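Long-range contacts in PT26-6P (Thermococcus sp., PDB 2WB7), which is of unknown function, but is encoded by a euryarchaeal mobile element and combines two immunoglobulin-like domains with a helical domain: residues 7-13 against 238-242; 15-20 against 248-253; 275-279 against 381-385; 479-484 against 519-524. All blocks are in the same frame, centred on the assembly; numbering follows the deposited sequence.

Contact 1: 7-13 against 238-242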
loop_
_atom_site.group_PDB
_atom_site.type_symbol
_atom_site.label_atom_id
_atom_site.label_comp_id
_atom_site.label_asym_id
_atom_site.label_seq_id
_atom_site.Cartn_x
_atom_site.Cartn_y
_atom_site.Cartn_z
ATOM N N ASP A 7 -21.888 -22.753 -1.797
ATOM C CA ASP A 7 -21.200 -21.885 -0.864
ATOM C C ASP A 7 -21.405 -20.412 -1.219
ATOM O O ASP A 7 -20.495 -19.606 -1.109
ATOM C CB ASP A 7 -19.727 -22.254 -0.827
ATOM C CG ASP A 7 -19.520 -23.749 -0.696
ATOM O OD1 ASP A 7 -19.792 -24.304 0.391
ATOM O OD2 ASP A 7 -19.095 -24.378 -1.685
ATOM N N ASP A 8 -22.623 -20.066 -1.624
ATOM C CA ASP A 8 -23.006 -18.677 -1.839
ATOM C C ASP A 8 -23.086 -17.896 -0.532
ATOM O O ASP A 8 -23.373 -16.708 -0.533
ATOM C CB ASP A 8 -24.351 -18.605 -2.552
ATOM C CG ASP A 8 -24.255 -19.006 -4.014
ATOM O OD1 ASP A 8 -23.376 -18.442 -4.709
ATOM O OD2 ASP A 8 -25.051 -19.873 -4.473
ATOM N N ASP A 9 -22.847 -18.558 0.588
ATOM C CA ASP A 9 -22.857 -17.853 1.864
ATOM C C ASP A 9 -21.464 -17.368 2.234
ATOM O O ASP A 9 -21.296 -16.621 3.194
ATOM C CB ASP A 9 -23.453 -18.715 2.987
ATOM C CG ASP A 9 -22.730 -20.054 3.172
ATOM O OD1 ASP A 9 -22.619 -20.494 4.327
ATOM O OD2 ASP A 9 -22.295 -20.688 2.185
ATOM N N ILE A 10 -20.465 -17.791 1.470
ATOM C CA ILE A 10 -19.099 -17.349 1.720
ATOM C C ILE A 10 -18.939 -15.901 1.265
ATOM O O ILE A 10 -19.188 -15.560 0.106
ATOM C CB ILE A 10 -18.059 -18.240 1.017
ATOM C CG1 ILE A 10 -18.182 -19.677 1.531
ATOM C CG2 ILE A 10 -16.659 -17.684 1.221
ATOM C CD1 ILE A 10 -17.223 -20.656 0.912
ATOM N N ASP A 11 -18.519 -15.051 2.188
ATOM C CA ASP A 11 -18.444 -13.636 1.899
ATOM C C ASP A 11 -17.527 -13.325 0.729
ATOM O O ASP A 11 -17.765 -12.398 -0.031
ATOM C CB ASP A 11 -18.018 -12.879 3.140
ATOM C CG ASP A 11 -18.900 -11.712 3.385
ATOM O OD1 ASP A 11 -18.634 -10.663 2.764
ATOM O OD2 ASP A 11 -19.896 -11.861 4.140
ATOM N N ASP A 12 -16.473 -14.110 0.587
ATOM C CA ASP A 12 -15.563 -13.937 -0.523
ATOM C C ASP A 12 -16.291 -14.194 -1.831
ATOM O O ASP A 12 -16.058 -13.509 -2.808
ATOM C CB ASP A 12 -14.377 -14.883 -0.388
ATOM C CG ASP A 12 -13.591 -14.653 0.884
ATOM O OD1 ASP A 12 -13.236 -15.650 1.558
ATOM O OD2 ASP A 12 -13.320 -13.471 1.207
ATOM N N VAL A 13 -17.194 -15.165 -1.833
ATOM C CA VAL A 13 -17.914 -15.516 -3.045
ATOM C C VAL A 13 -18.850 -14.381 -3.439
ATOM O O VAL A 13 -19.045 -14.120 -4.624
ATOM C CB VAL A 13 -18.703 -16.852 -2.889
ATOM C CG1 VAL A 13 -19.561 -17.130 -4.111
ATOM C CG2 VAL A 13 -17.746 -18.012 -2.641
ATOM N N LEU A 238 -9.988 -18.694 -2.202
ATOM C CA LEU A 238 -11.123 -19.552 -1.945
ATOM C C LEU A 238 -10.615 -20.994 -1.800
ATOM O O LEU A 238 -9.558 -21.344 -2.317
ATOM C CB LEU A 238 -12.125 -19.441 -3.095
ATOM C CG LEU A 238 -13.037 -18.214 -3.067
ATOM C CD1 LEU A 238 -13.770 -18.085 -4.389
ATOM C CD2 LEU A 238 -14.017 -18.253 -1.874
ATOM N N PRO A 239 -11.363 -21.839 -1.093
ATOM C CA PRO A 239 -11.006 -23.244 -1.008
ATOM C C PRO A 239 -10.849 -23.903 -2.381
ATOM O O PRO A 239 -11.483 -23.495 -3.337
ATOM C CB PRO A 239 -12.196 -23.848 -0.252
ATOM C CG PRO A 239 -12.655 -22.727 0.643
ATOM C CD PRO A 239 -12.489 -21.492 -0.210
ATOM N N ILE A 240 -10.017 -24.937 -2.469
ATOM C CA ILE A 240 -9.695 -25.544 -3.763
ATOM C C ILE A 240 -10.896 -26.085 -4.535
ATOM O O ILE A 240 -10.812 -26.285 -5.750
ATOM C CB ILE A 240 -8.624 -26.668 -3.645
ATOM C CG1 ILE A 240 -9.168 -27.828 -2.812
ATOM C CG2 ILE A 240 -7.340 -26.106 -3.079
ATOM C CD1 ILE A 240 -8.212 -28.981 -2.649
ATOM N N LYS A 241 -12.009 -26.349 -3.860
ATOM C CA LYS A 241 -13.163 -26.867 -4.594
ATOM C C LYS A 241 -13.583 -25.918 -5.716
ATOM O O LYS A 241 -14.196 -26.343 -6.685
ATOM C CB LYS A 241 -14.354 -27.184 -3.686
ATOM C CG LYS A 241 -15.077 -25.981 -3.151
ATOM C CD LYS A 241 -16.570 -26.159 -3.269
ATOM C CE LYS A 241 -17.197 -24.913 -3.854
ATOM N NZ LYS A 241 -18.459 -25.230 -4.563
ATOM N N PHE A 242 -13.220 -24.644 -5.599
ATOM C CA PHE A 242 -13.710 -23.637 -6.532
ATOM C C PHE A 242 -12.979 -23.677 -7.857
ATOM O O PHE A 242 -13.234 -22.864 -8.723
ATOM C CB PHE A 242 -13.656 -22.239 -5.919
ATOM C CG PHE A 242 -14.729 -21.988 -4.904
ATOM C CD1 PHE A 242 -14.473 -22.145 -3.552
ATOM C CD2 PHE A 242 -16.000 -21.605 -5.300
ATOM C CE1 PHE A 242 -15.457 -21.916 -2.609
ATOM C CE2 PHE A 242 -17.006 -21.379 -4.353
ATOM C CZ PHE A 242 -16.728 -21.532 -3.005
#

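Contact 2: 15-20 against 248-253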
loop_
_atom_site.group_PDB
_atom_site.type_symbol
_atom_site.label_atom_id
_atom_site.label_comp_id
_atom_site.label_asym_id
_atom_site.label_seq_id
_atom_site.Cartn_x
_atom_site.Cartn_y
_atom_site.Cartn_z
ATOM N N LYS A 15 -18.314 -11.455 -3.370
ATOM C CA LYS A 15 -17.590 -10.281 -3.842
ATOM C C LYS A 15 -17.059 -10.475 -5.251
ATOM O O LYS A 15 -16.538 -9.547 -5.862
ATOM C CB LYS A 15 -16.462 -9.917 -2.881
ATOM C CG LYS A 15 -16.981 -9.482 -1.522
ATOM C CD LYS A 15 -15.842 -9.209 -0.549
ATOM C CE LYS A 15 -16.292 -9.414 0.901
ATOM N NZ LYS A 15 -15.158 -9.372 1.866
ATOM N N ALA A 16 -17.190 -11.698 -5.754
ATOM C CA ALA A 16 -16.796 -12.000 -7.115
ATOM C C ALA A 16 -17.363 -10.943 -8.041
ATOM O O ALA A 16 -18.310 -10.250 -7.683
ATOM C CB ALA A 16 -17.306 -13.359 -7.512
ATOM N N LEU A 17 -16.787 -10.827 -9.231
ATOM C CA LEU A 17 -17.227 -9.832 -10.193
ATOM C C LEU A 17 -16.930 -10.305 -11.597
ATOM O O LEU A 17 -15.879 -10.894 -11.836
ATOM C CB LEU A 17 -16.508 -8.528 -9.943
ATOM C CG LEU A 17 -16.955 -7.767 -8.711
ATOM C CD1 LEU A 17 -16.082 -6.530 -8.534
ATOM C CD2 LEU A 17 -18.434 -7.421 -8.843
ATOM N N ASP A 18 -17.862 -10.055 -12.518
ATOM C CA ASP A 18 -17.656 -10.354 -13.929
ATOM C C ASP A 18 -16.538 -9.505 -14.461
ATOM O O ASP A 18 -15.740 -9.968 -15.263
ATOM C CB ASP A 18 -18.896 -10.033 -14.766
ATOM C CG ASP A 18 -20.183 -10.589 -14.177
ATOM O OD1 ASP A 18 -20.985 -9.771 -13.629
ATOM O OD2 ASP A 18 -20.410 -11.826 -14.291
ATOM N N HIS A 19 -16.494 -8.255 -14.015
ATOM C CA HIS A 19 -15.535 -7.287 -14.533
ATOM C C HIS A 19 -14.891 -6.451 -13.418
ATOM O O HIS A 19 -15.567 -5.996 -12.498
ATOM C CB HIS A 19 -16.197 -6.397 -15.602
ATOM C CG HIS A 19 -16.821 -7.172 -16.730
ATOM N ND1 HIS A 19 -16.074 -7.803 -17.708
ATOM C CD2 HIS A 19 -18.119 -7.429 -17.027
ATOM C CE1 HIS A 19 -16.885 -8.417 -18.552
ATOM N NE2 HIS A 19 -18.129 -8.205 -18.163
ATOM N N ALA A 20 -13.579 -6.245 -13.520
ATOM C CA ALA A 20 -12.796 -5.656 -12.426
ATOM C C ALA A 20 -12.609 -4.136 -12.514
ATOM O O ALA A 20 -12.313 -3.477 -11.510
ATOM C CB ALA A 20 -11.434 -6.347 -12.335
ATOM N N LEU A 248 -17.648 -19.482 -11.117
ATOM C CA LEU A 248 -16.580 -18.517 -10.826
ATOM C C LEU A 248 -15.499 -18.381 -11.901
ATOM O O LEU A 248 -14.560 -17.610 -11.737
ATOM C CB LEU A 248 -15.904 -18.840 -9.495
ATOM C CG LEU A 248 -16.355 -17.916 -8.371
ATOM C CD1 LEU A 248 -17.867 -17.726 -8.431
ATOM C CD2 LEU A 248 -15.922 -18.450 -7.025
ATOM N N SER A 249 -15.603 -19.122 -12.994
ATOM C CA SER A 249 -14.579 -18.971 -14.016
ATOM C C SER A 249 -14.683 -17.563 -14.607
ATOM O O SER A 249 -15.770 -17.098 -14.942
ATOM C CB SER A 249 -14.664 -20.065 -15.101
ATOM O OG SER A 249 -15.840 -19.958 -15.884
ATOM N N GLY A 250 -13.550 -16.881 -14.715
ATOM C CA GLY A 250 -13.525 -15.564 -15.329
ATOM C C GLY A 250 -14.015 -14.447 -14.429
ATOM O O GLY A 250 -14.302 -13.351 -14.901
ATOM N N LYS A 251 -14.104 -14.703 -13.128
ATOM C CA LYS A 251 -14.488 -13.652 -12.190
ATOM C C LYS A 251 -13.298 -13.096 -11.415
ATOM O O LYS A 251 -12.279 -13.772 -11.254
ATOM C CB LYS A 251 -15.575 -14.145 -11.248
ATOM C CG LYS A 251 -16.836 -14.524 -11.986
ATOM C CD LYS A 251 -18.085 -14.140 -11.188
ATOM C CE LYS A 251 -19.334 -14.531 -11.957
ATOM N NZ LYS A 251 -19.041 -14.414 -13.421
ATOM N N TRP A 252 -13.430 -11.859 -10.951
ATOM C CA TRP A 252 -12.359 -11.202 -10.218
ATOM C C TRP A 252 -12.806 -10.839 -8.822
ATOM O O TRP A 252 -13.994 -10.791 -8.534
ATOM C CB TRP A 252 -11.953 -9.913 -10.926
ATOM C CG TRP A 252 -11.668 -10.069 -12.378
ATOM C CD1 TRP A 252 -12.575 -10.076 -13.392
ATOM C CD2 TRP A 252 -10.382 -10.214 -12.987
ATOM N NE1 TRP A 252 -11.935 -10.221 -14.595
ATOM C CE2 TRP A 252 -10.589 -10.316 -14.375
ATOM C CE3 TRP A 252 -9.078 -10.275 -12.494
ATOM C CZ2 TRP A 252 -9.543 -10.479 -15.277
ATOM C CZ3 TRP A 252 -8.041 -10.438 -13.394
ATOM C CH2 TRP A 252 -8.281 -10.533 -14.766
ATOM N N VAL A 253 -11.836 -10.568 -7.963
ATOM C CA VAL A 253 -12.076 -9.911 -6.696
ATOM C C VAL A 253 -10.926 -8.936 -6.498
ATOM O O VAL A 253 -9.822 -9.166 -7.004
ATOM C CB VAL A 253 -12.044 -10.902 -5.552
ATOM C CG1 VAL A 253 -13.324 -11.728 -5.500
ATOM C CG2 VAL A 253 -10.822 -11.778 -5.675
#

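Contact 3: 275-279 against 381-385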
loop_
_atom_site.group_PDB
_atom_site.type_symbol
_atom_site.label_atom_id
_atom_site.label_comp_id
_atom_site.label_asym_id
_atom_site.label_seq_id
_atom_site.Cartn_x
_atom_site.Cartn_y
_atom_site.Cartn_z
ATOM N N VAL A 275 -9.166 -17.819 -6.727
ATOM C CA VAL A 275 -8.638 -19.145 -6.404
ATOM C C VAL A 275 -7.207 -19.282 -6.882
ATOM O O VAL A 275 -6.899 -18.962 -8.033
ATOM C CB VAL A 275 -9.412 -20.238 -7.111
ATOM C CG1 VAL A 275 -9.310 -21.493 -6.336
ATOM C CG2 VAL A 275 -10.833 -19.849 -7.226
ATOM N N HIS A 276 -6.338 -19.778 -6.001
ATOM C CA HIS A 276 -4.912 -19.917 -6.295
ATOM C C HIS A 276 -4.430 -21.249 -5.770
ATOM O O HIS A 276 -4.277 -21.426 -4.569
ATOM C CB HIS A 276 -4.135 -18.784 -5.629
ATOM C CG HIS A 276 -4.633 -17.421 -6.006
ATOM N ND1 HIS A 276 -4.176 -16.744 -7.117
ATOM C CD2 HIS A 276 -5.562 -16.616 -5.434
ATOM C CE1 HIS A 276 -4.790 -15.576 -7.203
ATOM N NE2 HIS A 276 -5.635 -15.474 -6.194
ATOM N N VAL A 277 -4.215 -22.197 -6.672
ATOM C CA VAL A 277 -3.837 -23.550 -6.278
ATOM C C VAL A 277 -2.617 -23.962 -7.063
ATOM O O VAL A 277 -2.454 -23.539 -8.203
ATOM C CB VAL A 277 -4.961 -24.565 -6.579
ATOM C CG1 VAL A 277 -4.653 -25.886 -5.914
ATOM C CG2 VAL A 277 -6.312 -24.033 -6.117
ATOM N N LEU A 278 -1.764 -24.789 -6.467
ATOM C CA LEU A 278 -0.596 -25.309 -7.186
ATOM C C LEU A 278 -1.030 -26.035 -8.458
ATOM O O LEU A 278 -2.090 -26.663 -8.500
ATOM C CB LEU A 278 0.244 -26.242 -6.307
ATOM C CG LEU A 278 1.081 -25.605 -5.192
ATOM C CD1 LEU A 278 1.871 -26.645 -4.415
ATOM C CD2 LEU A 278 2.013 -24.513 -5.741
ATOM N N ASN A 279 -0.194 -25.944 -9.485
ATOM C CA ASN A 279 -0.491 -26.481 -10.812
ATOM C C ASN A 279 -1.704 -25.898 -11.485
ATOM O O ASN A 279 -2.121 -26.408 -12.519
ATOM C CB ASN A 279 -0.559 -28.010 -10.841
ATOM C CG ASN A 279 0.809 -28.625 -10.973
ATOM O OD1 ASN A 279 1.750 -27.989 -11.477
ATOM N ND2 ASN A 279 0.955 -29.845 -10.485
ATOM N N ILE A 381 -2.415 -12.615 -1.501
ATOM C CA ILE A 381 -2.981 -13.856 -1.990
ATOM C C ILE A 381 -2.410 -15.004 -1.182
ATOM O O ILE A 381 -1.548 -14.813 -0.325
ATOM C CB ILE A 381 -2.696 -14.083 -3.500
ATOM C CG1 ILE A 381 -1.194 -14.024 -3.806
ATOM C CG2 ILE A 381 -3.426 -13.071 -4.344
ATOM C CD1 ILE A 381 -0.522 -15.402 -4.028
ATOM N N SER A 382 -2.909 -16.197 -1.436
ATOM C CA SER A 382 -2.284 -17.386 -0.897
ATOM C C SER A 382 -2.444 -18.499 -1.921
ATOM O O SER A 382 -3.519 -18.661 -2.512
ATOM C CB SER A 382 -2.941 -17.794 0.406
ATOM O OG SER A 382 -2.480 -19.081 0.784
ATOM N N VAL A 383 -1.375 -19.247 -2.151
ATOM C CA VAL A 383 -1.465 -20.359 -3.074
ATOM C C VAL A 383 -1.621 -21.638 -2.286
ATOM O O VAL A 383 -0.771 -21.972 -1.482
ATOM C CB VAL A 383 -0.257 -20.443 -3.964
ATOM C CG1 VAL A 383 -0.395 -21.641 -4.863
ATOM C CG2 VAL A 383 -0.108 -19.140 -4.775
ATOM N N LEU A 384 -2.728 -22.332 -2.489
ATOM C CA LEU A 384 -3.025 -23.550 -1.731
ATOM C C LEU A 384 -2.505 -24.791 -2.443
ATOM O O LEU A 384 -2.299 -24.783 -3.664
ATOM C CB LEU A 384 -4.532 -23.698 -1.519
ATOM C CG LEU A 384 -5.217 -22.535 -0.813
ATOM C CD1 LEU A 384 -6.684 -22.649 -0.982
ATOM C CD2 LEU A 384 -4.864 -22.523 0.647
ATOM N N SER A 385 -2.302 -25.862 -1.680
ATOM C CA SER A 385 -1.946 -27.164 -2.264
ATOM C C SER A 385 -3.171 -28.077 -2.247
ATOM O O SER A 385 -4.105 -27.851 -1.476
ATOM C CB SER A 385 -0.805 -27.805 -1.480
ATOM O OG SER A 385 -1.250 -28.201 -0.194
#

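Contact 4: 479-484 against 519-524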
loop_
_atom_site.group_PDB
_atom_site.type_symbol
_atom_site.label_atom_id
_atom_site.label_comp_id
_atom_site.label_asym_id
_atom_site.label_seq_id
_atom_site.Cartn_x
_atom_site.Cartn_y
_atom_site.Cartn_z
ATOM N N ASN A 479 -23.517 -28.103 5.903
ATOM C CA ASN A 479 -22.814 -26.877 5.628
ATOM C C ASN A 479 -21.747 -26.529 6.678
ATOM O O ASN A 479 -20.630 -26.134 6.321
ATOM C CB ASN A 479 -23.788 -25.734 5.423
ATOM C CG ASN A 479 -23.139 -24.571 4.744
ATOM O OD1 ASN A 479 -23.067 -23.470 5.296
ATOM N ND2 ASN A 479 -22.603 -24.810 3.555
ATOM N N ALA A 480 -22.081 -26.679 7.959
ATOM C CA ALA A 480 -21.085 -26.506 9.012
ATOM C C ALA A 480 -19.943 -27.458 8.744
ATOM O O ALA A 480 -18.781 -27.077 8.783
ATOM C CB ALA A 480 -21.679 -26.754 10.406
ATOM N N ALA A 481 -20.274 -28.703 8.462
ATOM C CA ALA A 481 -19.251 -29.697 8.213
ATOM C C ALA A 481 -18.352 -29.326 7.015
ATOM O O ALA A 481 -17.138 -29.533 7.040
ATOM C CB ALA A 481 -19.892 -31.067 8.019
ATOM N N LYS A 482 -18.950 -28.759 5.978
ATOM C CA LYS A 482 -18.189 -28.366 4.800
ATOM C C LYS A 482 -17.160 -27.255 5.085
ATOM O O LYS A 482 -15.973 -27.362 4.711
ATOM C CB LYS A 482 -19.146 -27.899 3.722
ATOM C CG LYS A 482 -18.591 -28.026 2.333
ATOM C CD LYS A 482 -19.581 -27.479 1.347
ATOM C CE LYS A 482 -19.067 -27.555 -0.067
ATOM N NZ LYS A 482 -19.955 -26.683 -0.902
ATOM N N LYS A 483 -17.623 -26.193 5.747
ATOM C CA LYS A 483 -16.762 -25.067 6.091
ATOM C C LYS A 483 -15.704 -25.455 7.107
ATOM O O LYS A 483 -14.586 -24.934 7.063
ATOM C CB LYS A 483 -17.570 -23.908 6.648
ATOM C CG LYS A 483 -18.874 -23.669 5.953
ATOM C CD LYS A 483 -18.738 -23.323 4.499
ATOM C CE LYS A 483 -19.914 -22.426 4.095
ATOM N NZ LYS A 483 -20.595 -22.879 2.854
ATOM N N HIS A 484 -16.056 -26.338 8.041
ATOM C CA HIS A 484 -15.055 -26.864 8.968
ATOM C C HIS A 484 -13.953 -27.576 8.193
ATOM O O HIS A 484 -12.780 -27.398 8.502
ATOM C CB HIS A 484 -15.651 -27.801 10.038
ATOM C CG HIS A 484 -16.276 -27.088 11.201
ATOM N ND1 HIS A 484 -15.648 -26.060 11.875
ATOM C CD2 HIS A 484 -17.470 -27.263 11.817
ATOM C CE1 HIS A 484 -16.432 -25.626 12.846
ATOM N NE2 HIS A 484 -17.548 -26.331 12.825
ATOM N N LEU A 519 -17.785 -19.106 10.253
ATOM C CA LEU A 519 -18.951 -19.218 9.395
ATOM C C LEU A 519 -19.638 -20.537 9.716
ATOM O O LEU A 519 -20.880 -20.596 9.849
ATOM C CB LEU A 519 -18.559 -19.154 7.923
ATOM C CG LEU A 519 -19.712 -19.237 6.920
ATOM C CD1 LEU A 519 -20.811 -18.291 7.301
ATOM C CD2 LEU A 519 -19.228 -18.932 5.539
ATOM N N ALA A 520 -18.835 -21.595 9.858
ATOM C CA ALA A 520 -19.383 -22.900 10.223
ATOM C C ALA A 520 -20.279 -22.813 11.454
ATOM O O ALA A 520 -21.410 -23.311 11.452
ATOM C CB ALA A 520 -18.281 -23.916 10.446
ATOM N N LYS A 521 -19.774 -22.178 12.507
ATOM C CA LYS A 521 -20.484 -22.140 13.775
ATOM C C LYS A 521 -21.801 -21.385 13.690
ATOM O O LYS A 521 -22.653 -21.522 14.562
ATOM C CB LYS A 521 -19.620 -21.514 14.856
ATOM C CG LYS A 521 -18.291 -22.185 15.047
ATOM C CD LYS A 521 -17.539 -21.530 16.176
ATOM C CE LYS A 521 -16.153 -22.119 16.320
ATOM N NZ LYS A 521 -16.209 -23.560 16.716
ATOM N N GLU A 522 -21.980 -20.582 12.655
ATOM C CA GLU A 522 -23.246 -19.881 12.536
ATOM C C GLU A 522 -24.367 -20.845 12.218
ATOM O O GLU A 522 -25.535 -20.548 12.445
ATOM C CB GLU A 522 -23.173 -18.796 11.480
ATOM C CG GLU A 522 -22.433 -17.577 11.942
ATOM C CD GLU A 522 -22.146 -16.665 10.790
ATOM O OE1 GLU A 522 -22.704 -16.908 9.694
ATOM O OE2 GLU A 522 -21.361 -15.708 10.962
ATOM N N TYR A 523 -24.002 -22.012 11.708
ATOM C CA TYR A 523 -24.972 -23.028 11.339
ATOM C C TYR A 523 -25.236 -24.063 12.439
ATOM O O TYR A 523 -26.236 -24.773 12.394
ATOM C CB TYR A 523 -24.517 -23.692 10.049
ATOM C CG TYR A 523 -24.534 -22.704 8.934
ATOM C CD1 TYR A 523 -25.717 -22.420 8.262
ATOM C CD2 TYR A 523 -23.387 -22.007 8.583
ATOM C CE1 TYR A 523 -25.755 -21.502 7.252
ATOM C CE2 TYR A 523 -23.424 -21.082 7.569
ATOM C CZ TYR A 523 -24.610 -20.841 6.914
ATOM O OH TYR A 523 -24.646 -19.918 5.917
ATOM N N GLU A 524 -24.347 -24.149 13.423
ATOM C CA GLU A 524 -24.521 -25.101 14.507
ATOM C C GLU A 524 -25.371 -24.525 15.625
ATOM O O GLU A 524 -25.284 -23.339 15.919
ATOM C CB GLU A 524 -23.171 -25.517 15.040
ATOM C CG GLU A 524 -22.311 -26.151 13.992
ATOM C CD GLU A 524 -20.856 -26.184 14.400
ATOM O OE1 GLU A 524 -20.519 -25.537 15.417
ATOM O OE2 GLU A 524 -20.058 -26.844 13.695
#

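Contact 1: 7-13 against 238-242
Asp12 and Leu238 mark the closest approach of the two backbones, with their CA atoms 7.3 Å apart, while at the other end the CA atoms of Asp7 and Phe242 are separated by 9.6 Å. Such spacing leaves the contact to side chains. Residues 7-10 form a type I beta turn, closed by Ile10 N bonding to Asp7 O, and 240-242 begin a 3-10 segment.

The Phe242 ring points its CZ end at Asp7, Ile10 and Val13. Asp7 CB and Ile10 CD1 meet its edge, the latter 4.0 Å from Phe242 CZ, whereas Val13 CG2 approaches CZ obliquely at 3.7 Å. Leu238 sends CD2 against the same group, lying 3.8 Å from Val13 CG2 and 3.7 Å from Asp12 CB.

The contact thus fastens the N-terminal loop to the loop between strands 221-222 and 253-261, beside helices 471-499 and 503-523. The latter helix supplies Tyr516, which packs on Ile10 and Leu238 and bonds to Asp12 OD1, an oxygen also salt-bridged to Lys512.

Lys241 CG sits between its backbone N and carbonyl carbon (chi1 73°), and further bends at chi2 and chi3 lay CE over the centre of one Phe242 face; Leu238 CD1 lies over the opposite face, toward the rim. From there Lys241 NZ forms a salt bridge of 3.1 Å with Asp7 OD2. Both charges have stronger partners, Asp393 for the lysine and Lys482 for the aspartate. With an alanine here, Asp393 would probably lose one of its two ammonium partners, and one face of Phe242 its methylene cover.

Contact 2: 15-20 against 248-253
Leu248 touches Ala16 at the margin of the contact, its CD1 lying 4.5 Å from Ala16 CB. The chain then reverses through a type II beta turn from Leu248 to Lys251, with Gly250 taking the positive-phi position.

Lys251 runs beside the opposing backbone: its CD rests 3.8 Å from Ala16 CB, and the last torsion, chi4 -32°, bends the chain so that NZ ends near Asp18. The two side chains lie alongside each other, pointing the same way, and NZ forms a salt bridge of 3.1 Å with Asp18 OD2, approaching from above the carboxylate plane, 36° out of it.

At Trp252 the backbones are held by N bonding to Leu17 O over 2.8 Å, with an N-H...O angle of 161° and the donor in the carbonyl plane. The CA pairs Asp18-Lys251, Leu17-Trp252 and Ala16-Val253 show that the segments run antiparallel. Ala20 CB lies over one face of the indole in a CH-pi contact, 4.0 Å from the centroid of the five-membered ring, while Asp18 O meets the ring edge in plane. Val253 CG1 follows, 3.8 Å from Ala16 CA.

Val253 opens strand 253-261 and pairs through its backbone with Ala272 of strand 266-272. Trp252 reaches Met283 and Lys285 on strand 281-290, so the loop leading into helix 21-34 is tied to the sheet beside it.

Contact 3: 275-279 against 381-385
Val277 and Leu384 lie opposite each other, CA atoms 4.6 Å apart, in a single backbone bridge where the contact is most closely knit. The CA pairs 276-383, 277-384 and 278-385 advance together, so the segments run parallel. Leu384 uses both backbone groups: its N bonds to His276 O over 2.7 Å at an N-H...O angle of 170°, and its O accepts from Leu278 N over 2.9 Å, the donor nearly along the C=O axis.

On the buried side, His276 CG stands beside its backbone N (chi1 -55°), which carries the imidazole to Ile381. Ile381 CG2 lies off-centre over the ring, 4.2 Å from its centroid, a CH-pi contact. Ring rotation is restrained further by ND1, which hydrogen-bonds to Tyr344 OH. An alanine in place of His276 would probably leave that hydroxyl without its imidazole mate and open a gap beside Ile381.

The other end is looser and partly exposed. There Leu278 spreads its methyls, CD2 across Val383 CG1 at 3.8 Å and CD1 toward Ser385 CB at 4.1 Å, without a polar side-chain link between them.

The segments leave strands 266-272 and 370-379, which flank strand 253-261 and run parallel to each other. Their bridge joins the loops at one end of an otherwise antiparallel sheet, within the second immunoglobulin-like domain.

Contact 4: 479-484 against 519-524
Ala480 and Ala520 stand where the helical segments meet, CA atoms 4.2 Å apart, with the axes approaching to 7.9 Å at 164° between their directions. This is the antiparallel packing of a helical hairpin, formed by the consecutive helices 471-499 and 503-523 of the helical domain. Two alanines at the crossing allow so near an approach: their CB atoms are separated by 4.4 Å, and Ala480 CB also meets Tyr523 CB.

To one side, Lys483 bends at chi2 and chi4, laying CE 3.8 Å from Leu519 CD2, while its NZ goes to Asp7 and Asp9 of the N-terminal loop. Tyr523 presents one ring face to the side chain of Asn479.

On the other side lies His484, with Ala520 CB over the centre of its ring, 3.5 Å from the centroid. Its ND1 bonds to Glu454, and with both nitrogens engaged the imidazole is held against rotation. Glu454, Glu524 and nearby Asp461 would tend to favour a protonated histidine, although Lys521 NZ, 5.0 Å from His484 NE2, would probably oppose it. In the second bond, His484 NE2 points in its ring plane to the syn side of Glu524 OE2 over 2.7 Å, 29° out of the carboxylate plane and bent to 140° at the hydrogen.

Contacts 1 and 3 are buried, contact 4 is partly so, and contact 2 lies at the surface. Contacts 1 and 2 hold the same two loops, the N-terminal one and that before strand 253-261; their centres are about 12 Å apart and they meet where Leu248 packs on Leu238 and Phe242. Contact 4 touches contact 1 through the Asp7-Lys482 salt bridge, joining the hairpin to the N-terminal loop, whereas contacts 3 and 4 stay about 12 Å apart at their nearest atoms. Backbone bonds span contacts 2 and 3, which border the sheet. Between the segments of contacts 1 and 4, side chains alone provide the polar links, a lysine-aspartate pair in one and histidine-glutamate in the other.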